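Endolysin (Escherichia coli O157 typing phage 15, PDB 7M5I) probably cleaves the glycan strands of host peptidoglycan as a lysozyme, helping to lyse the infected cell and release mature phage particles. Local coordinates at residues L64-V75 against V92-M103. Sequence-based numbering, arbitrary orientation.
Sequences LLADVEKFVAAV and VSETYNIGITAM
A first torsion of -171° swings the Y96 ring away from its own backbone nitrogen, while that of F71 sets its ring opposite the carbonyl carbon, and two rings borne by neighbouring helices meet in an edge-to-face pair. The edge of Y96 is presented to the face of F71, the planes standing 88° apart and the centroids 5.0 Å. Y96 CD1 comes in off-centre, 3.5 Å from F71 CD1, while CA of Y96 makes a CH-pi contact with the same ring. Here a T-shaped pair sits at a helix crossing: the ring of F71 lies over the backbone of helix 85-98 as the tyrosine reaches along helix 57-78, a knob among L64, D67, V68 and F71. V68 CG1 lies over one face of the Y96 ring in a CH-pi contact, 4.0 Å from its centroid, and the phenol oxygen ends beside D67, whose OD2 is hydrogen-bonded to T41.

Beyond the aromatic pair the packing is largely aliphatic. I100 CG1 wedges between F71 and A74, 3.8 Å from A74 CB; just before it G99, with positive phi, is the first residue to leave the preceding helix and occupies the N-cap position of helix 100-104. M103, bent at chi2 and chi3, brings CE to within 3.6 Å of A74 O. V92 reaches V72 with CG1 and V75 with CG2, 3.9 Å separating V75 CG2 from V92 CG2. The axes of segments 64-75 and 92-98 make 114° between their N-to-C directions, and this packing joins the long helix 57-78 to the helical lobe of the phage lysozyme fold, with Y96 close to E21, a predicted catalytic residue of this glycosyl hydrolase 24 family.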
ATOM      1  N   LEU A  64      11.502   4.093  -0.480  1.00 24.09           N
ATOM      2  CA  LEU A  64      10.091   3.741  -0.145  1.00 25.33           C
ATOM      3  C   LEU A  64       9.343   5.074   0.113  1.00 25.52           C
ATOM      4  O   LEU A  64       8.204   5.241  -0.435  1.00 26.88           O
ATOM      5  CB  LEU A  64       9.999   2.828   1.064  1.00 24.99           C
ATOM      6  CG  LEU A  64       8.571   2.513   1.527  1.00 24.93           C
ATOM      7  CD1 LEU A  64       7.836   1.708   0.472  1.00 27.69           C
ATOM      8  CD2 LEU A  64       8.598   1.775   2.859  1.00 25.19           C
ATOM      9  N   LEU A  65       9.936   5.990   0.854  1.00 27.08           N
ATOM     10  CA  LEU A  65       9.330   7.329   1.100  1.00 30.22           C
ATOM     11  C   LEU A  65       9.035   8.030  -0.237  1.00 31.80           C
ATOM     12  O   LEU A  65       7.936   8.610  -0.359  1.00 31.11           O
ATOM     13  CB  LEU A  65      10.237   8.181   1.981  1.00 30.36           C
ATOM     14  CG  LEU A  65      10.282   7.774   3.453  1.00 31.52           C
ATOM     15  CD1 LEU A  65      11.360   8.550   4.182  1.00 33.64           C
ATOM     16  CD2 LEU A  65       8.917   7.931   4.104  1.00 33.34           C
ATOM     17  N   ALA A  66       9.950   7.955  -1.188  1.00 32.32           N
ATOM     18  CA  ALA A  66       9.786   8.649  -2.487  1.00 34.00           C
ATOM     19  C   ALA A  66       8.654   7.934  -3.250  1.00 35.18           C
ATOM     20  O   ALA A  66       7.818   8.642  -3.826  1.00 40.43           O
ATOM     21  CB  ALA A  66      11.062   8.634  -3.271  1.00 35.07           C
ATOM     22  N   ASP A  67       8.634   6.594  -3.220  1.00 34.51           N
ATOM     23  CA  ASP A  67       7.650   5.715  -3.902  1.00 37.07           C
ATOM     24  C   ASP A  67       6.225   6.065  -3.399  1.00 36.36           C
ATOM     25  O   ASP A  67       5.273   6.055  -4.239  1.00 36.61           O
ATOM     26  CB  ASP A  67       7.845   4.234  -3.579  1.00 39.50           C
ATOM     27  CG  ASP A  67       9.012   3.472  -4.210  1.00 43.66           C
ATOM     28  OD1 ASP A  67       9.526   3.991  -5.246  1.00 37.68           O
ATOM     29  OD2 ASP A  67       9.435   2.344  -3.580  1.00 39.99           O
ATOM     30  N   VAL A  68       6.036   6.258  -2.086  1.00 32.10           N
ATOM     31  CA  VAL A  68       4.655   6.268  -1.497  1.00 32.63           C
ATOM     32  C   VAL A  68       4.050   7.668  -1.678  1.00 31.79           C
ATOM     33  O   VAL A  68       2.860   7.794  -1.524  1.00 32.67           O
ATOM     34  CB  VAL A  68       4.514   5.890  -0.013  1.00 32.56           C
ATOM     35  CG1 VAL A  68       4.975   4.483   0.265  1.00 36.57           C
ATOM     36  CG2 VAL A  68       5.189   6.849   0.898  1.00 31.15           C
ATOM     37  N   GLU A  69       4.834   8.681  -1.999  1.00 33.48           N
ATOM     38  CA  GLU A  69       4.426  10.111  -1.982  1.00 37.24           C
ATOM     39  C   GLU A  69       3.170  10.321  -2.840  1.00 36.72           C
ATOM     40  O   GLU A  69       2.210  10.967  -2.354  1.00 32.24           O
ATOM     41  CB  GLU A  69       5.612  10.980  -2.377  1.00 41.97           C
ATOM     42  CG  GLU A  69       5.532  12.392  -1.871  1.00 48.96           C
ATOM     43  CD  GLU A  69       6.638  13.277  -2.449  1.00 55.88           C
ATOM     44  OE1 GLU A  69       7.688  12.722  -2.895  1.00 58.61           O
ATOM     45  OE2 GLU A  69       6.422  14.504  -2.513  1.00 62.15           O
ATOM     46  N   LYS A  70       3.136   9.779  -4.056  1.00 37.99           N
ATOM     47  CA  LYS A  70       1.996  10.036  -4.976  1.00 39.92           C
ATOM     48  C   LYS A  70       0.755   9.320  -4.451  1.00 34.77           C
ATOM     49  O   LYS A  70      -0.366   9.748  -4.825  1.00 36.70           O
ATOM     50  CB  LYS A  70       2.343   9.673  -6.422  1.00 42.41           C
ATOM     51  CG  LYS A  70       2.554   8.187  -6.679  1.00 46.88           C
ATOM     52  CD  LYS A  70       2.861   7.848  -8.160  1.00 54.26           C
ATOM     53  CE  LYS A  70       2.301   6.482  -8.492  1.00 57.84           C
ATOM     54  NZ  LYS A  70       2.622   6.011  -9.859  1.00 65.79           N
ATOM     55  N   PHE A  71       0.898   8.256  -3.671  1.00 31.79           N
ATOM     56  CA  PHE A  71      -0.210   7.468  -3.090  1.00 30.07           C
ATOM     57  C   PHE A  71      -0.817   8.188  -1.893  1.00 29.62           C
ATOM     58  O   PHE A  71      -2.077   8.212  -1.789  1.00 31.11           O
ATOM     59  CB  PHE A  71       0.223   6.030  -2.754  1.00 29.50           C
ATOM     60  CG  PHE A  71       0.660   5.271  -3.995  1.00 33.18           C
ATOM     61  CD1 PHE A  71       1.964   5.370  -4.447  1.00 37.10           C
ATOM     62  CD2 PHE A  71      -0.227   4.532  -4.748  1.00 34.33           C
ATOM     63  CE1 PHE A  71       2.389   4.663  -5.569  1.00 37.60           C
ATOM     64  CE2 PHE A  71       0.190   3.827  -5.859  1.00 37.43           C
ATOM     65  CZ  PHE A  71       1.500   3.900  -6.275  1.00 36.31           C
ATOM     66  N   VAL A  72       0.018   8.763  -1.056  1.00 28.01           N
ATOM     67  CA  VAL A  72      -0.417   9.692   0.020  1.00 30.42           C
ATOM     68  C   VAL A  72      -1.231  10.841  -0.627  1.00 32.52           C
ATOM     69  O   VAL A  72      -2.374  11.149  -0.134  1.00 33.54           O
ATOM     70  CB  VAL A  72       0.808  10.213   0.795  1.00 30.34           C
ATOM     71  CG1 VAL A  72       0.428  11.305   1.768  1.00 32.93           C
ATOM     72  CG2 VAL A  72       1.535   9.066   1.515  1.00 31.00           C
ATOM     73  N   ALA A  73      -0.710  11.444  -1.694  1.00 33.61           N
ATOM     74  CA  ALA A  73      -1.377  12.583  -2.366  1.00 35.75           C
ATOM     75  C   ALA A  73      -2.758  12.115  -2.844  1.00 35.94           C
ATOM     76  O   ALA A  73      -3.756  12.831  -2.638  1.00 36.29           O
ATOM     77  CB  ALA A  73      -0.536  13.152  -3.496  1.00 36.78           C
ATOM     78  N   ALA A  74      -2.818  10.967  -3.497  1.00 34.37           N
ATOM     79  CA  ALA A  74      -4.063  10.464  -4.104  1.00 36.18           C
ATOM     80  C   ALA A  74      -5.090  10.167  -3.003  1.00 34.56           C
ATOM     81  O   ALA A  74      -6.312  10.394  -3.228  1.00 35.64           O
ATOM     82  CB  ALA A  74      -3.789   9.228  -4.948  1.00 34.89           C
ATOM     83  N   VAL A  75      -4.673   9.582  -1.897  1.00 32.13           N
ATOM     84  CA  VAL A  75      -5.659   9.263  -0.825  1.00 32.56           C
ATOM     85  C   VAL A  75      -6.197  10.595  -0.246  1.00 34.39           C
ATOM     86  O   VAL A  75      -7.420  10.700  -0.027  1.00 35.10           O
ATOM     87  CB  VAL A  75      -5.073   8.303   0.221  1.00 30.01           C
ATOM     88  CG1 VAL A  75      -6.018   8.105   1.395  1.00 31.46           C
ATOM     89  CG2 VAL A  75      -4.770   6.963  -0.430  1.00 30.61           C
ATOM     90  N   VAL A  92      -3.770   4.295   2.648  1.00 24.21           N
ATOM     91  CA  VAL A  92      -2.514   4.510   1.850  1.00 25.42           C
ATOM     92  C   VAL A  92      -1.843   3.159   1.611  1.00 24.72           C
ATOM     93  O   VAL A  92      -1.531   2.862   0.459  1.00 25.82           O
ATOM     94  CB  VAL A  92      -1.556   5.497   2.536  1.00 24.63           C
ATOM     95  CG1 VAL A  92      -0.185   5.540   1.850  1.00 24.04           C
ATOM     96  CG2 VAL A  92      -2.157   6.897   2.516  1.00 26.39           C
ATOM     97  N   SER A  93      -1.706   2.327   2.655  1.00 23.75           N
ATOM     98  CA  SER A  93      -1.138   0.950   2.483  1.00 24.04           C
ATOM     99  C   SER A  93      -1.872   0.192   1.356  1.00 25.76           C
ATOM    100  O   SER A  93      -1.216  -0.386   0.449  1.00 24.71           O
ATOM    101  CB  SER A  93      -1.138   0.199   3.754  1.00 25.18           C
ATOM    102  OG  SER A  93      -0.546  -1.082   3.564  1.00 24.39           O
ATOM    103  N   GLU A  94      -3.183   0.149   1.367  1.00 24.55           N
ATOM    104  CA  GLU A  94      -3.955  -0.621   0.375  1.00 26.26           C
ATOM    105  C   GLU A  94      -3.809   0.022  -1.010  1.00 27.18           C
ATOM    106  O   GLU A  94      -3.610  -0.751  -2.025  1.00 27.93           O
ATOM    107  CB  GLU A  94      -5.417  -0.774   0.771  1.00 26.08           C
ATOM    108  CG  GLU A  94      -6.201  -1.567  -0.251  1.00 25.98           C
ATOM    109  CD  GLU A  94      -7.383  -2.361   0.214  1.00 28.88           C
ATOM    110  OE1 GLU A  94      -8.072  -2.997  -0.635  1.00 28.72           O
ATOM    111  OE2 GLU A  94      -7.595  -2.421   1.431  1.00 30.94           O
ATOM    112  N   THR A  95      -3.880   1.356  -1.086  1.00 26.50           N
ATOM    113  CA  THR A  95      -3.777   2.053  -2.387  1.00 28.69           C
ATOM    114  C   THR A  95      -2.376   1.812  -2.984  1.00 29.46           C
ATOM    115  O   THR A  95      -2.276   1.665  -4.208  1.00 29.41           O
ATOM    116  CB  THR A  95      -4.051   3.562  -2.228  1.00 31.05           C
ATOM    117  OG1 THR A  95      -5.332   3.694  -1.631  1.00 29.51           O
ATOM    118  CG2 THR A  95      -4.026   4.292  -3.545  1.00 32.06           C
ATOM    119  N   TYR A  96      -1.354   1.768  -2.148  1.00 28.30           N
ATOM    120  CA  TYR A  96       0.033   1.522  -2.578  1.00 28.64           C
ATOM    121  C   TYR A  96       0.145   0.164  -3.283  1.00 31.52           C
ATOM    122  O   TYR A  96       1.004  -0.025  -4.182  1.00 30.70           O
ATOM    123  CB  TYR A  96       0.968   1.595  -1.376  1.00 28.94           C
ATOM    124  CG  TYR A  96       2.414   1.559  -1.799  1.00 32.38           C
ATOM    125  CD1 TYR A  96       2.873   2.534  -2.675  1.00 35.40           C
ATOM    126  CD2 TYR A  96       3.300   0.590  -1.378  1.00 33.81           C
ATOM    127  CE1 TYR A  96       4.188   2.554  -3.101  1.00 41.66           C
ATOM    128  CE2 TYR A  96       4.624   0.591  -1.786  1.00 33.58           C
ATOM    129  CZ  TYR A  96       5.074   1.581  -2.647  1.00 39.11           C
ATOM    130  OH  TYR A  96       6.329   1.617  -3.191  1.00 38.03           O
ATOM    131  N   ASN A  97      -0.719  -0.775  -2.922  1.00 29.11           N
ATOM    132  CA  ASN A  97      -0.739  -2.141  -3.499  1.00 31.04           C
ATOM    133  C   ASN A  97      -1.678  -2.189  -4.695  1.00 32.20           C
ATOM    134  O   ASN A  97      -1.299  -2.739  -5.758  1.00 31.31           O
ATOM    135  CB  ASN A  97      -1.071  -3.129  -2.379  1.00 30.66           C
ATOM    136  CG  ASN A  97      -1.208  -4.558  -2.851  1.00 34.27           C
ATOM    137  OD1 ASN A  97      -2.258  -5.148  -2.730  1.00 33.75           O
ATOM    138  ND2 ASN A  97      -0.170  -5.064  -3.510  1.00 36.07           N
ATOM    139  N   ILE A  98      -2.885  -1.653  -4.614  1.00 29.33           N
ATOM    140  CA  ILE A  98      -3.877  -1.849  -5.703  1.00 31.67           C
ATOM    141  C   ILE A  98      -3.744  -0.757  -6.786  1.00 30.69           C
ATOM    142  O   ILE A  98      -4.226  -0.994  -7.904  1.00 32.60           O
ATOM    143  CB  ILE A  98      -5.317  -1.979  -5.196  1.00 31.28           C
ATOM    144  CG1 ILE A  98      -5.866  -0.643  -4.665  1.00 30.84           C
ATOM    145  CG2 ILE A  98      -5.420  -3.110  -4.197  1.00 33.93           C
ATOM    146  CD1 ILE A  98      -7.296  -0.684  -4.310  1.00 32.19           C
ATOM    147  N   GLY A  99      -3.107   0.352  -6.466  1.00 31.75           N
ATOM    148  CA  GLY A  99      -2.907   1.509  -7.345  1.00 33.65           C
ATOM    149  C   GLY A  99      -3.993   2.571  -7.171  1.00 33.96           C
ATOM    150  O   GLY A  99      -5.097   2.269  -6.656  1.00 33.37           O
ATOM    151  N   ILE A 100      -3.718   3.716  -7.746  1.00 36.24           N
ATOM    152  CA  ILE A 100      -4.512   4.959  -7.562  1.00 37.02           C
ATOM    153  C   ILE A 100      -5.882   4.784  -8.207  1.00 39.00           C
ATOM    154  O   ILE A 100      -6.882   5.042  -7.531  1.00 36.79           O
ATOM    155  CB  ILE A 100      -3.719   6.170  -8.079  1.00 39.36           C
ATOM    156  CG1 ILE A 100      -2.492   6.432  -7.195  1.00 37.47           C
ATOM    157  CG2 ILE A 100      -4.641   7.384  -8.142  1.00 39.94           C
ATOM    158  CD1 ILE A 100      -1.609   7.553  -7.670  1.00 42.03           C
ATOM    159  N   THR A 101      -5.951   4.419  -9.497  1.00 39.55           N
ATOM    160  CA  THR A 101      -7.241   4.285 -10.207  1.00 43.89           C
ATOM    161  C   THR A 101      -8.168   3.303  -9.494  1.00 40.96           C
ATOM    162  O   THR A 101      -9.379   3.635  -9.362  1.00 41.21           O
ATOM    163  CB  THR A 101      -7.081   3.916 -11.684  1.00 44.19           C
ATOM    164  OG1 THR A 101      -6.477   5.059 -12.270  1.00 48.13           O
ATOM    165  CG2 THR A 101      -8.416   3.639 -12.328  1.00 48.26           C
ATOM    166  N   ALA A 102      -7.639   2.179  -8.997  1.00 38.16           N
ATOM    167  CA  ALA A 102      -8.482   1.138  -8.375  1.00 36.06           C
ATOM    168  C   ALA A 102      -9.087   1.731  -7.093  1.00 35.12           C
ATOM    169  O   ALA A 102     -10.266   1.480  -6.821  1.00 34.14           O
ATOM    170  CB  ALA A 102      -7.620  -0.061  -8.057  1.00 34.47           C
ATOM    171  N   MET A 103      -8.258   2.414  -6.307  1.00 34.49           N
ATOM    172  CA  MET A 103      -8.733   3.055  -5.042  1.00 33.75           C
ATOM    173  C   MET A 103      -9.796   4.095  -5.393  1.00 35.38           C
ATOM    174  O   MET A 103     -10.849   4.130  -4.729  1.00 36.14           O
ATOM    175  CB  MET A 103      -7.570   3.696  -4.294  1.00 32.59           C
ATOM    176  CG  MET A 103      -7.991   4.505  -3.065  1.00 31.76           C
ATOM    177  SD  MET A 103      -8.528   6.195  -3.423  1.00 36.20           S
ATOM    178  CE  MET A 103      -7.001   6.947  -3.939  1.00 34.11           C
TER